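Local coordinates for viral structural protein 4 (Bombyx mori cytoplasmic polyhedrosis virus, PDB 6TZ0) that binds GTP, probably through a P-loop, and accompanies the viral RNA-dependent RNA polymerase during transcription inside the capsid, at residues T513-A516 with M517-R520; F529-D532 with T533-L537. All coordinates share one frame; numbering follows the deposited sequence.

Interaction 1 of 2, residues T513-A516 with M517-R520; sequences TTQA and MRDR
The guanidinium of R518 has the carbonyl oxygen of T514 over the centre of one face, 3.3 Å above its plane, and the side-chain amide of Q515 at its edge. At that edge R518 NH1 donates to Q515 OE1 at 2.6 Å; the bond lies nearly in the guanidinium plane but reaches OE1 from above the amide plane, in keeping with the 51° between the two planes. A bend at chi3 (61°) folds the arginine back along the helix, which puts NH2 alongside T514 OG1, while a long, weak ion pair joins NH2 to E438. The other end of the same amide is used as well: Q515 NE2 donates to the syn side of D519 OD2, 3.1 Å away. Q515 thus sits between an arginine and a carboxylate, and its two bonds fix which end of the amide is which. Further round, the guanidinium of R520 carries SD of M517 at its edge. Backbone support weakens along this turn, from M517 N to T513 O at 3.0 Å to a weak D519 N to Q515 O bond. This is the weakly bonded last turn of the short helix 513-518, leading into R520, a residue of one of the protein's GTP sites.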
ATOM      1  N   THR B 513      26.618 -26.382 -20.473  1.00 35.66           N
ATOM      2  CA  THR B 513      25.868 -27.394 -19.738  1.00 35.66           C
ATOM      3  C   THR B 513      25.280 -28.444 -20.667  1.00 35.66           C
ATOM      4  O   THR B 513      25.268 -29.637 -20.341  1.00 35.66           O
ATOM      5  CB  THR B 513      24.765 -26.725 -18.927  1.00 35.66           C
ATOM      6  OG1 THR B 513      23.924 -25.967 -19.802  1.00 35.66           O
ATOM      7  CG2 THR B 513      25.357 -25.808 -17.881  1.00 35.66           C
ATOM      8  N   THR B 514      24.838 -28.025 -21.849  1.00 38.64           N
ATOM      9  CA  THR B 514      24.340 -28.962 -22.841  1.00 38.64           C
ATOM     10  C   THR B 514      25.448 -29.769 -23.502  1.00 38.64           C
ATOM     11  O   THR B 514      25.149 -30.767 -24.162  1.00 38.64           O
ATOM     12  CB  THR B 514      23.527 -28.213 -23.897  1.00 38.64           C
ATOM     13  OG1 THR B 514      22.965 -29.148 -24.821  1.00 38.64           O
ATOM     14  CG2 THR B 514      24.396 -27.239 -24.641  1.00 38.64           C
ATOM     15  N   GLN B 515      26.707 -29.371 -23.343  1.00 39.62           N
ATOM     16  CA  GLN B 515      27.840 -30.142 -23.838  1.00 39.62           C
ATOM     17  C   GLN B 515      28.412 -31.047 -22.764  1.00 39.62           C
ATOM     18  O   GLN B 515      28.906 -32.134 -23.068  1.00 39.62           O
ATOM     19  CB  GLN B 515      28.929 -29.201 -24.356  1.00 39.62           C
ATOM     20  CG  GLN B 515      30.053 -29.854 -25.118  1.00 39.62           C
ATOM     21  CD  GLN B 515      29.593 -30.425 -26.437  1.00 39.62           C
ATOM     22  OE1 GLN B 515      28.757 -29.836 -27.117  1.00 39.62           O
ATOM     23  NE2 GLN B 515      30.146 -31.570 -26.815  1.00 39.62           N
ATOM     24  N   ALA B 516      28.342 -30.608 -21.509  1.00 41.01           N
ATOM     25  CA  ALA B 516      28.673 -31.478 -20.393  1.00 41.01           C
ATOM     26  C   ALA B 516      27.672 -32.611 -20.256  1.00 41.01           C
ATOM     27  O   ALA B 516      28.043 -33.718 -19.854  1.00 41.01           O
ATOM     28  CB  ALA B 516      28.728 -30.672 -19.098  1.00 41.01           C
ATOM     29  N   MET B 517      26.403 -32.366 -20.592  1.00 43.69           N
ATOM     30  CA  MET B 517      25.420 -33.436 -20.479  1.00 43.69           C
ATOM     31  C   MET B 517      25.509 -34.447 -21.611  1.00 43.69           C
ATOM     32  O   MET B 517      25.220 -35.628 -21.395  1.00 43.69           O
ATOM     33  CB  MET B 517      24.008 -32.866 -20.396  1.00 43.69           C
ATOM     34  CG  MET B 517      23.723 -32.243 -19.049  1.00 43.69           C
ATOM     35  SD  MET B 517      24.083 -33.498 -17.817  1.00 43.69           S
ATOM     36  CE  MET B 517      23.825 -32.620 -16.304  1.00 43.69           C
ATOM     37  N   ARG B 518      25.898 -34.034 -22.814  1.00 45.28           N
ATOM     38  CA  ARG B 518      26.016 -35.007 -23.889  1.00 45.28           C
ATOM     39  C   ARG B 518      27.341 -35.752 -23.875  1.00 45.28           C
ATOM     40  O   ARG B 518      27.505 -36.706 -24.640  1.00 45.28           O
ATOM     41  CB  ARG B 518      25.828 -34.350 -25.260  1.00 45.28           C
ATOM     42  CG  ARG B 518      26.883 -33.349 -25.651  1.00 45.28           C
ATOM     43  CD  ARG B 518      26.762 -33.037 -27.129  1.00 45.28           C
ATOM     44  NE  ARG B 518      25.475 -32.451 -27.487  1.00 45.28           N
ATOM     45  CZ  ARG B 518      25.243 -31.145 -27.572  1.00 45.28           C
ATOM     46  NH1 ARG B 518      26.219 -30.278 -27.345  1.00 45.28           N
ATOM     47  NH2 ARG B 518      24.039 -30.707 -27.905  1.00 45.28           N
ATOM     48  N   ASP B 519      28.284 -35.351 -23.029  1.00 49.45           N
ATOM     49  CA  ASP B 519      29.589 -36.002 -22.942  1.00 49.45           C
ATOM     50  C   ASP B 519      29.730 -36.821 -21.671  1.00 49.45           C
ATOM     51  O   ASP B 519      30.805 -36.861 -21.069  1.00 49.45           O
ATOM     52  CB  ASP B 519      30.706 -34.969 -23.029  1.00 49.45           C
ATOM     53  CG  ASP B 519      30.779 -34.308 -24.382  1.00 49.45           C
ATOM     54  OD1 ASP B 519      30.349 -34.939 -25.368  1.00 49.45           O
ATOM     55  OD2 ASP B 519      31.276 -33.167 -24.463  1.00 49.45           O
ATOM     56  N   ARG B 520      28.661 -37.478 -21.231  1.00 55.45           N
ATOM     57  CA  ARG B 520      28.709 -38.287 -20.026  1.00 55.45           C
ATOM     58  C   ARG B 520      27.798 -39.495 -20.198  1.00 55.45           C
ATOM     59  O   ARG B 520      27.070 -39.619 -21.188  1.00 55.45           O
ATOM     60  CB  ARG B 520      28.361 -37.444 -18.790  1.00 55.45           C
ATOM     61  CG  ARG B 520      27.019 -36.721 -18.829  1.00 55.45           C
ATOM     62  CD  ARG B 520      25.894 -37.481 -18.144  1.00 55.45           C
ATOM     63  NE  ARG B 520      26.230 -37.842 -16.771  1.00 55.45           N
ATOM     64  CZ  ARG B 520      26.154 -37.021 -15.727  1.00 55.45           C
ATOM     65  NH1 ARG B 520      26.482 -37.460 -14.520  1.00 55.45           N
ATOM     66  NH2 ARG B 520      25.749 -35.768 -15.880  1.00 55.45           N
TER

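Interaction 2 of 2, residues F529-D532 with T533-L537; sequences FLRD and TYYRL
F529 and T533 meet one turn apart in helix 524-537, where regular i to i+4 bonding brings side chains together in successive pairs. The hydroxyl of T533 lies over the centre of the F529 ring, OG1 standing 4.0 Å above its plane. It is held there by its own helix: with OG1 beside the backbone N (chi1 -57°), it donates to the carbonyl oxygen of F529 at 2.9 Å. T533 N reaches that same oxygen from the opposite face of the carbonyl plane, so two donors from one residue grip a single acceptor.

L530 and Y534 leave the helix in the same direction and lie alongside each other. Their apolar contact is between L530 CB and Y534 CE2, at 4.1 Å, while the carbonyl oxygen of L530 lies over one face of the tyrosine ring, nearest CG and CD2. Beyond this pair the Y534 ring stacks with H490, and both side chains touch K355, a residue of a GTP site.

The guanidinium of R531 has Y535 CB over one face and D532 OD1 at its edge. Its cation-pi contact with the Y535 ring is off-centre, CZ being 5.0 Å from the centroid and 30° off the ring normal. R368 of the neighbouring RNA-dependent RNA polymerase chain makes a second cation-pi contact with this ring, R536 and L537 pack on that chain, and R536 also forms a salt bridge with D450 of helix 442-457. D532, whose OD2 is hydrogen-bonded to Y437 OH, turns its other carboxylate oxygen to the arginine: R531 NH1 and D532 OD1 form a salt bridge, 2.8 Å long, with OD1 almost in the guanidinium plane and NH1 nearly in line with the C-O bond of the carboxylate.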
ATOM      1  N   PHE B 529      17.619 -34.147 -21.126  1.00 34.28           N
ATOM      2  CA  PHE B 529      16.201 -33.807 -21.070  1.00 34.28           C
ATOM      3  C   PHE B 529      15.867 -33.020 -19.810  1.00 34.28           C
ATOM      4  O   PHE B 529      15.128 -32.027 -19.866  1.00 34.28           O
ATOM      5  CB  PHE B 529      15.376 -35.090 -21.158  1.00 34.28           C
ATOM      6  CG  PHE B 529      13.898 -34.869 -21.123  1.00 34.28           C
ATOM      7  CD1 PHE B 529      13.252 -34.281 -22.192  1.00 34.28           C
ATOM      8  CD2 PHE B 529      13.149 -35.283 -20.037  1.00 34.28           C
ATOM      9  CE1 PHE B 529      11.893 -34.080 -22.166  1.00 34.28           C
ATOM     10  CE2 PHE B 529      11.787 -35.085 -20.008  1.00 34.28           C
ATOM     11  CZ  PHE B 529      11.160 -34.486 -21.073  1.00 34.28           C
ATOM     12  N   LEU B 530      16.432 -33.423 -18.670  1.00 31.20           N
ATOM     13  CA  LEU B 530      16.196 -32.692 -17.433  1.00 31.20           C
ATOM     14  C   LEU B 530      16.891 -31.343 -17.427  1.00 31.20           C
ATOM     15  O   LEU B 530      16.354 -30.394 -16.850  1.00 31.20           O
ATOM     16  CB  LEU B 530      16.642 -33.515 -16.233  1.00 31.20           C
ATOM     17  CG  LEU B 530      15.725 -34.691 -15.941  1.00 31.20           C
ATOM     18  CD1 LEU B 530      16.261 -35.524 -14.805  1.00 31.20           C
ATOM     19  CD2 LEU B 530      14.350 -34.170 -15.623  1.00 31.20           C
ATOM     20  N   ARG B 531      18.070 -31.240 -18.055  1.00 30.01           N
ATOM     21  CA  ARG B 531      18.719 -29.944 -18.230  1.00 30.01           C
ATOM     22  C   ARG B 531      17.821 -28.984 -18.996  1.00 30.01           C
ATOM     23  O   ARG B 531      17.669 -27.823 -18.606  1.00 30.01           O
ATOM     24  CB  ARG B 531      20.069 -30.113 -18.942  1.00 30.01           C
ATOM     25  CG  ARG B 531      20.884 -28.817 -19.096  1.00 30.01           C
ATOM     26  CD  ARG B 531      20.718 -28.154 -20.464  1.00 30.01           C
ATOM     27  NE  ARG B 531      21.284 -26.815 -20.503  1.00 30.01           N
ATOM     28  CZ  ARG B 531      20.937 -25.895 -21.395  1.00 30.01           C
ATOM     29  NH1 ARG B 531      20.011 -26.169 -22.300  1.00 30.01           N
ATOM     30  NH2 ARG B 531      21.492 -24.694 -21.364  1.00 30.01           N
ATOM     31  N   ASP B 532      17.223 -29.451 -20.094  1.00 30.87           N
ATOM     32  CA  ASP B 532      16.408 -28.551 -20.905  1.00 30.87           C
ATOM     33  C   ASP B 532      15.092 -28.197 -20.217  1.00 30.87           C
ATOM     34  O   ASP B 532      14.626 -27.055 -20.317  1.00 30.87           O
ATOM     35  CB  ASP B 532      16.164 -29.164 -22.275  1.00 30.87           C
ATOM     36  CG  ASP B 532      17.379 -29.098 -23.165  1.00 30.87           C
ATOM     37  OD1 ASP B 532      18.173 -28.152 -23.022  1.00 30.87           O
ATOM     38  OD2 ASP B 532      17.532 -29.990 -24.016  1.00 30.87           O
ATOM     39  N   THR B 533      14.507 -29.144 -19.475  1.00 28.68           N
ATOM     40  CA  THR B 533      13.302 -28.858 -18.694  1.00 28.68           C
ATOM     41  C   THR B 533      13.577 -27.829 -17.600  1.00 28.68           C
ATOM     42  O   THR B 533      12.824 -26.854 -17.433  1.00 28.68           O
ATOM     43  CB  THR B 533      12.773 -30.151 -18.080  1.00 28.68           C
ATOM     44  OG1 THR B 533      12.521 -31.102 -19.112  1.00 28.68           O
ATOM     45  CG2 THR B 533      11.489 -29.901 -17.312  1.00 28.68           C
ATOM     46  N   TYR B 534      14.668 -28.020 -16.853  1.00 27.00           N
ATOM     47  CA  TYR B 534      15.005 -27.097 -15.779  1.00 27.00           C
ATOM     48  C   TYR B 534      15.409 -25.736 -16.317  1.00 27.00           C
ATOM     49  O   TYR B 534      15.123 -24.722 -15.677  1.00 27.00           O
ATOM     50  CB  TYR B 534      16.128 -27.677 -14.925  1.00 27.00           C
ATOM     51  CG  TYR B 534      15.751 -28.900 -14.133  1.00 27.00           C
ATOM     52  CD1 TYR B 534      14.430 -29.173 -13.814  1.00 27.00           C
ATOM     53  CD2 TYR B 534      16.721 -29.804 -13.733  1.00 27.00           C
ATOM     54  CE1 TYR B 534      14.096 -30.297 -13.100  1.00 27.00           C
ATOM     55  CE2 TYR B 534      16.396 -30.929 -13.028  1.00 27.00           C
ATOM     56  CZ  TYR B 534      15.084 -31.173 -12.712  1.00 27.00           C
ATOM     57  OH  TYR B 534      14.759 -32.297 -12.000  1.00 27.00           O
ATOM     58  N   TYR B 535      16.057 -25.695 -17.487  1.00 26.44           N
ATOM     59  CA  TYR B 535      16.335 -24.425 -18.149  1.00 26.44           C
ATOM     60  C   TYR B 535      15.050 -23.710 -18.530  1.00 26.44           C
ATOM     61  O   TYR B 535      14.942 -22.490 -18.374  1.00 26.44           O
ATOM     62  CB  TYR B 535      17.198 -24.654 -19.389  1.00 26.44           C
ATOM     63  CG  TYR B 535      17.405 -23.400 -20.199  1.00 26.44           C
ATOM     64  CD1 TYR B 535      18.261 -22.406 -19.758  1.00 26.44           C
ATOM     65  CD2 TYR B 535      16.735 -23.205 -21.401  1.00 26.44           C
ATOM     66  CE1 TYR B 535      18.444 -21.257 -20.485  1.00 26.44           C
ATOM     67  CE2 TYR B 535      16.910 -22.057 -22.129  1.00 26.44           C
ATOM     68  CZ  TYR B 535      17.765 -21.085 -21.667  1.00 26.44           C
ATOM     69  OH  TYR B 535      17.951 -19.936 -22.396  1.00 26.44           O
ATOM     70  N   ARG B 536      14.060 -24.459 -19.018  1.00 27.22           N
ATOM     71  CA  ARG B 536      12.764 -23.876 -19.338  1.00 27.22           C
ATOM     72  C   ARG B 536      12.030 -23.397 -18.088  1.00 27.22           C
ATOM     73  O   ARG B 536      11.150 -22.540 -18.185  1.00 27.22           O
ATOM     74  CB  ARG B 536      11.944 -24.904 -20.132  1.00 27.22           C
ATOM     75  CG  ARG B 536      10.588 -24.458 -20.673  1.00 27.22           C
ATOM     76  CD  ARG B 536      10.034 -25.482 -21.642  1.00 27.22           C
ATOM     77  NE  ARG B 536       8.709 -25.140 -22.140  1.00 27.22           N
ATOM     78  CZ  ARG B 536       7.581 -25.621 -21.637  1.00 27.22           C
ATOM     79  NH1 ARG B 536       7.619 -26.479 -20.634  1.00 27.22           N
ATOM     80  NH2 ARG B 536       6.416 -25.255 -22.143  1.00 27.22           N
ATOM     81  N   LEU B 537      12.396 -23.889 -16.910  1.00 25.93           N
ATOM     82  CA  LEU B 537      11.795 -23.381 -15.686  1.00 25.93           C
ATOM     83  C   LEU B 537      12.678 -22.415 -14.898  1.00 25.93           C
ATOM     84  O   LEU B 537      12.236 -21.918 -13.862  1.00 25.93           O
ATOM     85  CB  LEU B 537      11.396 -24.540 -14.785  1.00 25.93           C
ATOM     86  CG  LEU B 537      10.269 -25.434 -15.252  1.00 25.93           C
ATOM     87  CD1 LEU B 537      10.178 -26.577 -14.297  1.00 25.93           C
ATOM     88  CD2 LEU B 537       8.983 -24.638 -15.289  1.00 25.93           C
TER

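Interactions 1 and 2 belong to consecutive helices, 513-518 and 524-537, and meet directly where T513 OG1 and R531 NE probably share a hydrogen bond, with M517 packing against R531 beside it. Both are partly buried, but R520 of interaction 1 is exposed, whereas no touching residue of interaction 2 is fully so. Interaction 1, at a helix end that gives way to a loop, is held chiefly by an amide between charged groups, with one weak backbone bond. Interaction 2 has regular backbone bonding, buried aromatic and aliphatic pairs and an R531-D532 salt bridge, while Y535, R536 and L537 meet the polymerase chain. Each borders a GTP site: M517 and Y534 both lie close to K355.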